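Local coordinates for protein exonuclease mut-7 homolog (Aedes aegypti, PDB 7JW2) that probably trims the 3' ends of AGO1-bound microRNAs through the magnesium-dependent 3'-5' exoribonuclease domain that makes up this chain, at residues D16-F21 / P73-A78; F94-D99 / V112-Q117; E145-N148 / A152-V155; K165-S170 / P176-Q181. All blocks are in the same frame, centred on the assembly; numbering follows the deposited sequence.

Contact 1 (D16-F21 / P73-A78); sequences DSKDKF and PLDWAA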
loop_
_atom_site.group_PDB
_atom_site.type_symbol
_atom_site.label_atom_id
_atom_site.label_comp_id
_atom_site.label_asym_id
_atom_site.label_seq_id
_atom_site.Cartn_x
_atom_site.Cartn_y
_atom_site.Cartn_z
ATOM N N ASP A 16 2.478 7.379 10.403
ATOM C CA ASP A 16 3.141 6.847 11.590
ATOM C C ASP A 16 2.714 5.415 11.876
ATOM O O ASP A 16 2.865 4.931 13.005
ATOM C CB ASP A 16 2.893 7.744 12.814
ATOM C CG ASP A 16 1.422 7.930 13.130
ATOM O OD1 ASP A 16 0.565 7.344 12.440
ATOM O OD2 ASP A 16 1.112 8.687 14.082
ATOM N N SER A 17 2.207 4.722 10.865
ATOM C CA SER A 17 1.715 3.363 11.016
ATOM C C SER A 17 1.717 2.720 9.635
ATOM O O SER A 17 1.750 3.410 8.604
ATOM C CB SER A 17 0.316 3.347 11.628
ATOM O OG SER A 17 -0.650 3.796 10.701
ATOM N N LYS A 18 1.660 1.389 9.616
ATOM C CA LYS A 18 1.777 0.682 8.347
ATOM C C LYS A 18 0.557 0.923 7.475
ATOM O O LYS A 18 0.700 1.094 6.257
ATOM C CB LYS A 18 2.019 -0.814 8.581
ATOM C CG LYS A 18 3.415 -1.203 8.085
ATOM C CD LYS A 18 3.983 -2.501 8.642
ATOM C CE LYS A 18 5.462 -2.290 8.958
ATOM N NZ LYS A 18 6.346 -3.405 8.563
ATOM N N ASP A 19 -0.643 0.994 8.061
ATOM C CA ASP A 19 -1.824 1.294 7.258
ATOM C C ASP A 19 -1.716 2.660 6.604
ATOM O O ASP A 19 -2.108 2.826 5.449
ATOM C CB ASP A 19 -3.098 1.208 8.100
ATOM C CG ASP A 19 -3.075 2.079 9.345
ATOM O OD1 ASP A 19 -3.894 3.012 9.447
ATOM O OD2 ASP A 19 -2.243 1.820 10.210
ATOM N N LYS A 20 -1.171 3.650 7.310
ATOM C CA LYS A 20 -1.033 4.982 6.734
ATOM C C LYS A 20 0.019 5.002 5.636
ATOM O O LYS A 20 -0.137 5.727 4.646
ATOM C CB LYS A 20 -0.694 6.000 7.832
ATOM C CG LYS A 20 -1.856 6.259 8.776
ATOM C CD LYS A 20 -1.457 7.144 9.946
ATOM C CE LYS A 20 -2.555 7.138 11.007
ATOM N NZ LYS A 20 -2.066 7.733 12.277
ATOM N N PHE A 21 1.078 4.206 5.789
ATOM C CA PHE A 21 2.117 4.105 4.767
ATOM C C PHE A 21 1.557 3.545 3.459
ATOM O O PHE A 21 1.824 4.076 2.368
ATOM C CB PHE A 21 3.250 3.234 5.308
ATOM C CG PHE A 21 4.401 3.059 4.370
ATOM C CD1 PHE A 21 4.482 1.931 3.571
ATOM C CD2 PHE A 21 5.425 3.990 4.318
ATOM C CE1 PHE A 21 5.556 1.754 2.715
ATOM C CE2 PHE A 21 6.499 3.811 3.460
ATOM C CZ PHE A 21 6.561 2.697 2.665
ATOM N N PRO A 73 12.404 -3.647 5.610
ATOM C CA PRO A 73 12.978 -3.570 4.252
ATOM C C PRO A 73 11.956 -3.667 3.132
ATOM O O PRO A 73 12.094 -2.935 2.151
ATOM C CB PRO A 73 13.964 -4.745 4.232
ATOM C CG PRO A 73 14.434 -4.824 5.636
ATOM C CD PRO A 73 13.187 -4.570 6.460
ATOM N N LEU A 74 10.925 -4.516 3.259
ATOM C CA LEU A 74 9.906 -4.606 2.212
ATOM C C LEU A 74 9.194 -3.270 2.020
ATOM O O LEU A 74 8.885 -2.887 0.886
ATOM C CB LEU A 74 8.900 -5.709 2.557
ATOM C CG LEU A 74 7.661 -5.957 1.678
ATOM C CD1 LEU A 74 6.514 -4.981 1.933
ATOM C CD2 LEU A 74 8.035 -5.976 0.230
ATOM N N ASP A 75 8.905 -2.562 3.116
ATOM C CA ASP A 75 8.185 -1.294 3.005
ATOM C C ASP A 75 9.021 -0.252 2.275
ATOM O O ASP A 75 8.532 0.433 1.357
ATOM C CB ASP A 75 7.794 -0.795 4.406
ATOM C CG ASP A 75 6.991 -1.817 5.191
ATOM O OD1 ASP A 75 6.012 -2.385 4.659
ATOM O OD2 ASP A 75 7.333 -2.071 6.371
ATOM N N TRP A 76 10.298 -0.128 2.647
ATOM C CA TRP A 76 11.177 0.820 1.971
ATOM C C TRP A 76 11.422 0.414 0.527
ATOM O O TRP A 76 11.465 1.266 -0.362
ATOM C CB TRP A 76 12.503 0.960 2.727
ATOM C CG TRP A 76 12.332 1.638 4.053
ATOM C CD1 TRP A 76 12.557 1.102 5.291
ATOM C CD2 TRP A 76 11.878 2.979 4.269
ATOM N NE1 TRP A 76 12.281 2.040 6.267
ATOM C CE2 TRP A 76 11.857 3.195 5.661
ATOM C CE3 TRP A 76 11.492 4.021 3.416
ATOM C CZ2 TRP A 76 11.465 4.410 6.218
ATOM C CZ3 TRP A 76 11.105 5.225 3.973
ATOM C CH2 TRP A 76 11.091 5.406 5.362
ATOM N N ALA A 77 11.558 -0.885 0.262
ATOM C CA ALA A 77 11.730 -1.314 -1.116
ATOM C C ALA A 77 10.498 -0.985 -1.947
ATOM O O ALA A 77 10.615 -0.651 -3.135
ATOM C CB ALA A 77 12.032 -2.813 -1.149
ATOM N N ALA A 78 9.313 -1.048 -1.342
ATOM C CA ALA A 78 8.095 -0.734 -2.079
ATOM C C ALA A 78 8.020 0.752 -2.405
ATOM O O ALA A 78 7.568 1.132 -3.491
ATOM C CB ALA A 78 6.863 -1.169 -1.290
HETATM O O HOH W 1 5.018 -4.572 5.992
#
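Asp-75 lies between Lys-18 and Phe-21, where the first turns of helices 18-28 and 73-84 come together at the margin of the RNase H-like exonuclease fold. Its CG stands anti to its carbonyl carbon (chi1 -55°), and the side chain leads across to helix 18-28. First, CB packs 3.8 Å from CE1 of Phe-21. Beyond CG the carboxylate divides its work. OD2 forms a salt bridge with Lys-18 NZ at 2.7 Å and also accepts the backbone N-H of Glu-72. The lysine is shared with Glu-72, its stronger partner, though NZ lies too near another atom of the model for its place to be sure. OD1 accepts from a water at 2.7 Å, which also accepts from that less certain NZ, and weakly from Tyr-22 OH. A short acid thus suits its place: its methylene adjoins an aromatic ring while its two oxygens collect donors. Phe-21, buried, puts its ring beside Asp-75 by setting CG anti to its own backbone N (chi1 -179°). Ring and carboxylate planes stand 66° apart, and the ring turns its edge to the backbone, with CZ 3.3 Å from O of Asp-75.

Contact 2 (F94-D99 / V112-Q117); sequences FAPSTD and VMYSSQ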
loop_
_atom_site.group_PDB
_atom_site.type_symbol
_atom_site.label_atom_id
_atom_site.label_comp_id
_atom_site.label_asym_id
_atom_site.label_seq_id
_atom_site.Cartn_x
_atom_site.Cartn_y
_atom_site.Cartn_z
ATOM N N PHE A 94 15.778 19.583 -3.873
ATOM C CA PHE A 94 16.818 20.608 -3.862
ATOM C C PHE A 94 18.095 19.960 -3.346
ATOM O O PHE A 94 18.118 19.443 -2.226
ATOM C CB PHE A 94 16.412 21.815 -3.001
ATOM C CG PHE A 94 17.280 23.038 -3.213
ATOM C CD1 PHE A 94 18.507 23.164 -2.560
ATOM C CD2 PHE A 94 16.872 24.059 -4.065
ATOM C CE1 PHE A 94 19.301 24.296 -2.762
ATOM C CE2 PHE A 94 17.671 25.187 -4.268
ATOM C CZ PHE A 94 18.879 25.294 -3.616
ATOM N N ALA A 95 19.138 19.952 -4.172
ATOM C CA ALA A 95 20.393 19.276 -3.865
ATOM C C ALA A 95 20.187 17.845 -3.339
ATOM O O ALA A 95 20.634 17.510 -2.254
ATOM C CB ALA A 95 21.207 20.096 -2.871
ATOM N N PRO A 96 19.536 16.981 -4.138
ATOM C CA PRO A 96 19.128 15.654 -3.637
ATOM C C PRO A 96 20.279 14.734 -3.257
ATOM O O PRO A 96 20.073 13.833 -2.431
ATOM C CB PRO A 96 18.336 15.074 -4.816
ATOM C CG PRO A 96 18.902 15.757 -6.026
ATOM C CD PRO A 96 19.180 17.163 -5.549
ATOM N N SER A 97 21.472 14.918 -3.837
ATOM C CA SER A 97 22.583 14.000 -3.576
ATOM C C SER A 97 22.899 13.897 -2.094
ATOM O O SER A 97 23.309 12.832 -1.619
ATOM C CB SER A 97 23.833 14.446 -4.335
ATOM O OG SER A 97 23.712 14.175 -5.717
ATOM N N THR A 98 22.712 14.983 -1.347
ATOM C CA THR A 98 23.006 14.964 0.078
ATOM C C THR A 98 22.127 13.950 0.805
ATOM O O THR A 98 22.634 13.026 1.453
ATOM C CB THR A 98 22.828 16.363 0.666
ATOM O OG1 THR A 98 23.495 17.322 -0.166
ATOM C CG2 THR A 98 23.410 16.417 2.062
ATOM N N ASP A 99 20.802 14.105 0.701
ATOM C CA ASP A 99 19.899 13.181 1.390
ATOM C C ASP A 99 20.059 11.763 0.869
ATOM O O ASP A 99 20.071 10.809 1.657
ATOM C CB ASP A 99 18.440 13.609 1.227
ATOM C CG ASP A 99 18.056 14.787 2.110
ATOM O OD1 ASP A 99 18.805 15.108 3.062
ATOM O OD2 ASP A 99 16.976 15.381 1.851
ATOM N N VAL A 112 17.474 4.443 -3.266
ATOM C CA VAL A 112 17.122 5.337 -4.371
ATOM C C VAL A 112 18.290 5.440 -5.341
ATOM O O VAL A 112 19.431 5.690 -4.930
ATOM C CB VAL A 112 16.725 6.727 -3.848
ATOM C CG1 VAL A 112 16.432 7.653 -5.025
ATOM C CG2 VAL A 112 15.518 6.637 -2.919
ATOM N N MET A 113 17.997 5.279 -6.633
ATOM C CA MET A 113 18.995 5.376 -7.694
ATOM C C MET A 113 19.071 6.810 -8.220
ATOM O O MET A 113 18.110 7.322 -8.804
ATOM C CB MET A 113 18.669 4.403 -8.831
ATOM C CG MET A 113 18.281 2.991 -8.359
ATOM S SD MET A 113 17.600 1.901 -9.643
ATOM C CE MET A 113 17.541 0.338 -8.773
ATOM N N TYR A 114 20.218 7.449 -8.028
ATOM C CA TYR A 114 20.440 8.804 -8.536
ATOM C C TYR A 114 21.905 8.899 -8.943
ATOM O O TYR A 114 22.777 9.084 -8.090
ATOM C CB TYR A 114 20.078 9.851 -7.490
ATOM C CG TYR A 114 20.134 11.280 -7.986
ATOM C CD1 TYR A 114 19.250 11.741 -8.960
ATOM C CD2 TYR A 114 21.072 12.168 -7.478
ATOM C CE1 TYR A 114 19.306 13.061 -9.411
ATOM C CE2 TYR A 114 21.135 13.479 -7.915
ATOM C CZ TYR A 114 20.249 13.919 -8.880
ATOM O OH TYR A 114 20.312 15.224 -9.320
ATOM N N SER A 115 22.167 8.783 -10.244
ATOM C CA SER A 115 23.533 8.657 -10.735
ATOM C C SER A 115 23.598 9.108 -12.188
ATOM O O SER A 115 22.579 9.405 -12.819
ATOM C CB SER A 115 24.032 7.219 -10.593
ATOM O OG SER A 115 23.287 6.365 -11.441
ATOM N N SER A 116 24.828 9.130 -12.713
ATOM C CA SER A 116 25.067 9.583 -14.080
ATOM C C SER A 116 24.233 8.804 -15.089
ATOM O O SER A 116 23.662 9.390 -16.015
ATOM C CB SER A 116 26.553 9.454 -14.414
ATOM O OG SER A 116 26.993 8.117 -14.243
ATOM N N GLN A 117 24.154 7.482 -14.927
ATOM C CA GLN A 117 23.386 6.661 -15.858
ATOM C C GLN A 117 21.913 7.056 -15.849
ATOM O O GLN A 117 21.344 7.413 -16.888
ATOM C CB GLN A 117 23.553 5.179 -15.513
ATOM C CG GLN A 117 23.698 4.921 -14.026
ATOM C CD GLN A 117 23.588 3.457 -13.644
ATOM O OE1 GLN A 117 22.777 2.715 -14.201
ATOM N NE2 GLN A 117 24.389 3.041 -12.668
#
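The start of helix 96-106, which follows strand 90-93 of the RNase H-like exonuclease sheet, meets Tyr-114 from the loop that returns toward strand 122-124; Pro-96 and Ser-97 are the helix residues that touch it. This is a helix-to-loop contact, built by one aromatic side chain reaching over to the first turn. Tyr-114 extends its ring across by holding CG anti to the backbone N (chi1 -174°). The far end of the ring then approaches the proline: Pro-96 CG is 3.7 Å from CZ and 3.6 Å from the hydroxyl oxygen OH of Tyr-114. The pyrrolidine ring crosses the tyrosine side chain obliquely. Proline is tolerated near a helix start, where backbone N-H groups have no acceptor in a preceding turn, and it offers a compact apolar ring to its neighbour. Tyrosine is long enough to span the two backbones, whose nearest CA atoms, of Ser-97 and Tyr-114, are 7.5 Å apart. Its side chain also touches Ile-100 of the helix and Ile-122 and Asp-124 of strand 122-124, so it lies between the two elements. Ser-97, small and exposed, keeps its hydroxyl anti to its carbonyl carbon (chi1 -74°), which brings OG in the plane of the Tyr-114 ring to its edge, 3.5 Å from CE2.

Contact 3 (E145-N148 / A152-V155); sequences ESVN and ANLV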
loop_
_atom_site.group_PDB
_atom_site.type_symbol
_atom_site.label_atom_id
_atom_site.label_comp_id
_atom_site.label_asym_id
_atom_site.label_seq_id
_atom_site.Cartn_x
_atom_site.Cartn_y
_atom_site.Cartn_z
ATOM N N GLU A 145 19.009 40.310 -7.755
ATOM C CA GLU A 145 20.322 40.108 -8.350
ATOM C C GLU A 145 21.233 39.343 -7.398
ATOM O O GLU A 145 21.343 39.695 -6.219
ATOM C CB GLU A 145 20.958 41.450 -8.708
ATOM C CG GLU A 145 20.905 41.800 -10.185
ATOM C CD GLU A 145 22.010 42.758 -10.586
ATOM O OE1 GLU A 145 22.959 42.321 -11.273
ATOM O OE2 GLU A 145 21.939 43.945 -10.202
ATOM N N SER A 146 21.859 38.287 -7.918
ATOM C CA SER A 146 22.972 37.593 -7.271
ATOM C C SER A 146 22.687 37.259 -5.805
ATOM O O SER A 146 23.417 37.649 -4.893
ATOM C CB SER A 146 24.259 38.410 -7.404
ATOM O OG SER A 146 24.601 38.588 -8.767
ATOM N N VAL A 147 21.602 36.523 -5.586
ATOM C CA VAL A 147 21.349 35.983 -4.260
ATOM C C VAL A 147 22.129 34.682 -4.094
ATOM O O VAL A 147 22.500 34.017 -5.069
ATOM C CB VAL A 147 19.844 35.763 -4.013
ATOM C CG1 VAL A 147 19.065 37.071 -4.190
ATOM C CG2 VAL A 147 19.299 34.675 -4.939
ATOM N N ASN A 148 22.405 34.327 -2.837
ATOM C CA ASN A 148 22.979 33.021 -2.545
ATOM C C ASN A 148 22.028 31.938 -3.032
ATOM O O ASN A 148 20.806 32.084 -2.947
ATOM C CB ASN A 148 23.227 32.870 -1.046
ATOM C CG ASN A 148 24.392 33.703 -0.566
ATOM O OD1 ASN A 148 25.263 34.085 -1.349
ATOM N ND2 ASN A 148 24.417 33.989 0.731
ATOM N N ALA A 152 15.784 29.022 0.479
ATOM C CA ALA A 152 15.053 30.183 0.971
ATOM C C ALA A 152 15.058 31.311 -0.052
ATOM O O ALA A 152 14.043 31.988 -0.246
ATOM C CB ALA A 152 15.655 30.663 2.291
ATOM N N ASN A 153 16.185 31.519 -0.722
ATOM C CA ASN A 153 16.245 32.580 -1.723
ATOM C C ASN A 153 15.450 32.213 -2.973
ATOM O O ASN A 153 14.838 33.084 -3.601
ATOM C CB ASN A 153 17.697 32.891 -2.069
ATOM C CG ASN A 153 18.402 33.640 -0.953
ATOM O OD1 ASN A 153 17.754 34.169 -0.051
ATOM N ND2 ASN A 153 19.726 33.682 -1.007
ATOM N N LEU A 154 15.445 30.931 -3.351
ATOM C CA LEU A 154 14.644 30.515 -4.499
ATOM C C LEU A 154 13.155 30.694 -4.229
ATOM O O LEU A 154 12.386 31.044 -5.132
ATOM C CB LEU A 154 14.958 29.061 -4.854
ATOM C CG LEU A 154 14.388 28.577 -6.181
ATOM C CD1 LEU A 154 14.693 29.580 -7.307
ATOM C CD2 LEU A 154 14.947 27.190 -6.496
ATOM N N VAL A 155 12.720 30.438 -2.993
ATOM C CA VAL A 155 11.330 30.686 -2.625
ATOM C C VAL A 155 10.983 32.163 -2.793
ATOM O O VAL A 155 9.922 32.509 -3.325
ATOM C CB VAL A 155 11.062 30.200 -1.189
ATOM C CG1 VAL A 155 9.756 30.753 -0.681
ATOM C CG2 VAL A 155 11.020 28.672 -1.161
HETATM O O HOH W 2 21.474 34.410 1.551
#
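Asn-153 lays its side chain alongside Val-147, the two running past each other in opposite directions, and its amide goes on to grip the backbone of Asn-148. The valine supplies the apolar part: CG2 of Val-147 lies 3.7 Å from CB of Asn-153, and CB of Val-147 is also 3.7 Å from ND2 of Asn-153. A beta-branched residue suits this place, since one methyl can meet the asparagine stem while the branching carbon faces the amide. With CG beside its backbone N (chi1 -73°), Asn-153 points ND2 at the loop, where it donates to Asn-148 O over 2.7 Å. The bond is nearly straight at nitrogen, with an N-H...O angle of 165°. The carbonyl oxygen lies close to the amide plane of Asn-153, whereas the donor is tilted 23° from the carbonyl plane of Asn-148. The same amide nitrogen also donates to a water, 3.2 Å from ND2, which accepts a weak bond from ND2 of Asn-148. ND2 of Asn-153 thus has two acceptors, and its OD1 is taken up by Arg-156 one turn further along, which should fix the rotation of the amide. Asparagine is apt here because it can donate to the loop and accept from the helix at once. The contact folds the loop after helix 125-132 against the surface of helix 151-159: Val-147 also rests on Trp-129 of the former helix, while Leu-154 and Val-155, on the inner side, pack against Ile-195 of helix 179-205.

Contact 4 (K165-S170 / P176-Q181); sequences KSNQFS and PLRKEQ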
loop_
_atom_site.group_PDB
_atom_site.type_symbol
_atom_site.label_atom_id
_atom_site.label_comp_id
_atom_site.label_asym_id
_atom_site.label_seq_id
_atom_site.Cartn_x
_atom_site.Cartn_y
_atom_site.Cartn_z
ATOM N N LYS A 165 12.564 29.775 8.186
ATOM C CA LYS A 165 13.508 28.698 8.444
ATOM C C LYS A 165 13.816 28.514 9.925
ATOM O O LYS A 165 14.790 27.834 10.263
ATOM C CB LYS A 165 14.810 28.963 7.698
ATOM C CG LYS A 165 14.813 28.487 6.266
ATOM C CD LYS A 165 16.126 28.838 5.590
ATOM C CE LYS A 165 16.614 30.215 6.000
ATOM N NZ LYS A 165 18.023 30.446 5.586
ATOM N N SER A 166 13.014 29.097 10.813
ATOM C CA SER A 166 13.357 29.065 12.235
ATOM C C SER A 166 13.360 27.650 12.805
ATOM O O SER A 166 14.008 27.409 13.826
ATOM C CB SER A 166 12.396 29.946 13.029
ATOM O OG SER A 166 11.083 29.426 13.012
ATOM N N ASN A 167 12.679 26.703 12.164
ATOM C CA ASN A 167 12.632 25.327 12.641
ATOM C C ASN A 167 13.537 24.388 11.844
ATOM O O ASN A 167 13.548 23.181 12.108
ATOM C CB ASN A 167 11.191 24.817 12.628
ATOM C CG ASN A 167 10.414 25.277 13.842
ATOM O OD1 ASN A 167 10.550 24.709 14.923
ATOM N ND2 ASN A 167 9.624 26.334 13.683
ATOM N N GLN A 168 14.332 24.928 10.918
ATOM C CA GLN A 168 15.220 24.103 10.103
ATOM C C GLN A 168 16.140 23.245 10.968
ATOM O O GLN A 168 16.314 22.043 10.718
ATOM C CB GLN A 168 16.030 25.003 9.161
ATOM C CG GLN A 168 17.087 24.265 8.367
ATOM C CD GLN A 168 17.841 25.166 7.397
ATOM O OE1 GLN A 168 17.740 26.389 7.458
ATOM N NE2 GLN A 168 18.617 24.555 6.512
ATOM N N PHE A 169 16.737 23.848 11.996
ATOM C CA PHE A 169 17.660 23.168 12.893
ATOM C C PHE A 169 17.045 22.925 14.266
ATOM O O PHE A 169 17.758 22.883 15.275
ATOM C CB PHE A 169 18.958 23.964 13.006
ATOM C CG PHE A 169 19.658 24.128 11.696
ATOM C CD1 PHE A 169 20.200 23.032 11.055
ATOM C CD2 PHE A 169 19.733 25.367 11.083
ATOM C CE1 PHE A 169 20.834 23.168 9.835
ATOM C CE2 PHE A 169 20.368 25.509 9.866
ATOM C CZ PHE A 169 20.919 24.407 9.244
ATOM N N SER A 170 15.724 22.784 14.319
ATOM C CA SER A 170 15.040 22.414 15.549
ATOM C C SER A 170 15.358 20.965 15.921
ATOM O O SER A 170 16.052 20.235 15.199
ATOM C CB SER A 170 13.540 22.622 15.403
ATOM O OG SER A 170 13.024 21.723 14.426
ATOM N N PRO A 176 6.219 14.083 20.914
ATOM C CA PRO A 176 5.772 14.471 19.563
ATOM C C PRO A 176 6.470 15.716 19.046
ATOM O O PRO A 176 6.977 16.538 19.805
ATOM C CB PRO A 176 4.277 14.748 19.742
ATOM C CG PRO A 176 4.113 15.023 21.207
ATOM C CD PRO A 176 5.145 14.209 21.916
ATOM N N LEU A 177 6.515 15.843 17.727
ATOM C CA LEU A 177 6.994 17.079 17.146
ATOM C C LEU A 177 5.988 18.196 17.405
ATOM O O LEU A 177 4.784 17.963 17.546
ATOM C CB LEU A 177 7.231 16.902 15.643
ATOM C CG LEU A 177 8.378 15.956 15.257
ATOM C CD1 LEU A 177 8.252 15.516 13.794
ATOM C CD2 LEU A 177 9.730 16.599 15.511
ATOM N N ARG A 178 6.491 19.421 17.463
ATOM C CA ARG A 178 5.620 20.571 17.649
ATOM C C ARG A 178 4.940 20.920 16.336
ATOM O O ARG A 178 5.464 20.642 15.254
ATOM C CB ARG A 178 6.405 21.783 18.153
ATOM C CG ARG A 178 7.130 21.593 19.477
ATOM C CD ARG A 178 7.926 22.838 19.801
ATOM N NE ARG A 178 9.363 22.618 19.687
ATOM C CZ ARG A 178 10.133 23.108 18.718
ATOM N NH1 ARG A 178 9.614 23.856 17.732
ATOM N NH2 ARG A 178 11.434 22.839 18.732
ATOM N N LYS A 179 3.769 21.558 16.433
ATOM C CA LYS A 179 3.028 21.896 15.223
ATOM C C LYS A 179 3.846 22.775 14.287
ATOM O O LYS A 179 3.732 22.648 13.063
ATOM C CB LYS A 179 1.697 22.569 15.578
ATOM C CG LYS A 179 1.795 23.865 16.348
ATOM C CD LYS A 179 0.393 24.374 16.678
ATOM C CE LYS A 179 0.353 25.889 16.796
ATOM N NZ LYS A 179 0.683 26.326 18.174
ATOM N N GLU A 180 4.702 23.643 14.828
ATOM C CA GLU A 180 5.519 24.494 13.970
ATOM C C GLU A 180 6.562 23.681 13.210
ATOM O O GLU A 180 6.916 24.037 12.076
ATOM C CB GLU A 180 6.193 25.588 14.804
ATOM C CG GLU A 180 5.216 26.549 15.473
ATOM C CD GLU A 180 4.642 26.008 16.783
ATOM O OE1 GLU A 180 3.651 26.591 17.284
ATOM O OE2 GLU A 180 5.172 25.002 17.311
ATOM N N GLN A 181 7.050 22.590 13.808
ATOM C CA GLN A 181 7.979 21.695 13.120
ATOM C C GLN A 181 7.286 20.958 11.984
ATOM O O GLN A 181 7.821 20.868 10.870
ATOM C CB GLN A 181 8.580 20.697 14.106
ATOM C CG GLN A 181 9.539 21.292 15.127
ATOM C CD GLN A 181 10.061 20.223 16.054
ATOM O OE1 GLN A 181 9.301 19.686 16.857
ATOM N NE2 GLN A 181 11.339 19.876 15.921
#
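Asn-167 and Ser-170, on a loop of two successive type I turns, each receive one hydrogen bond from the start of helix 179-205. Arg-178 NH1 donates to Asn-167 OD1 over 3.1 Å, meeting the amide oxygen in the carbonyl plane; the oxygen in turn sits at the edge of the guanidinium. Gln-181 runs extended beyond CG (chi2 179°), which carries NE2 out to donate to Ser-170 OG at 2.9 Å. The same hydroxyl donates to Asn-167 O at 2.8 Å, an oxygen that also accepts from Ser-170 N, so the serine links helix and turn. Asn-167 also lays its ND2 against the methylene of Glu-180, 3.7 Å from CB. In the next shell, Gln-181 positions the arginine twice. Its CD lies 3.8 Å over the centre of one guanidinium face of Arg-178, and its OE1 accepts the N-H of this N-cap residue, three positions back, at 2.9 Å. Glutamine suits this place because its amide serves both sides: Gln-174 adds a donor to OE1, and Asn-171 O an acceptor to NE2. Arg-178 precedes helix 179-205, which, as in DEDDy exonucleases, probably carries the third sequence motif; Tyr-184, which touches Asn-167, would be its tyrosine.

Contact 1 is buried, contact 2 partly so, and contacts 3 and 4 lie at the surface, yet all four involve the opening turns of helices. Their chemistry differs: charge and an aromatic edge in contact 1, largely apolar contact in contact 2, hydrogen bonds of neutral amides beside a valine in contact 3, and amide, hydroxyl and guanidinium together in contact 4. Contacts 1 and 3 are on opposite sides of the chain's centre, about 36 Å apart between centres, and contact 1 also borders the second subunit. Contacts 2 and 3 touch through Phe-94 and Leu-154, and contacts 3 and 4 through Ala-152 and Lys-165, so helix 151-159 connects three of them.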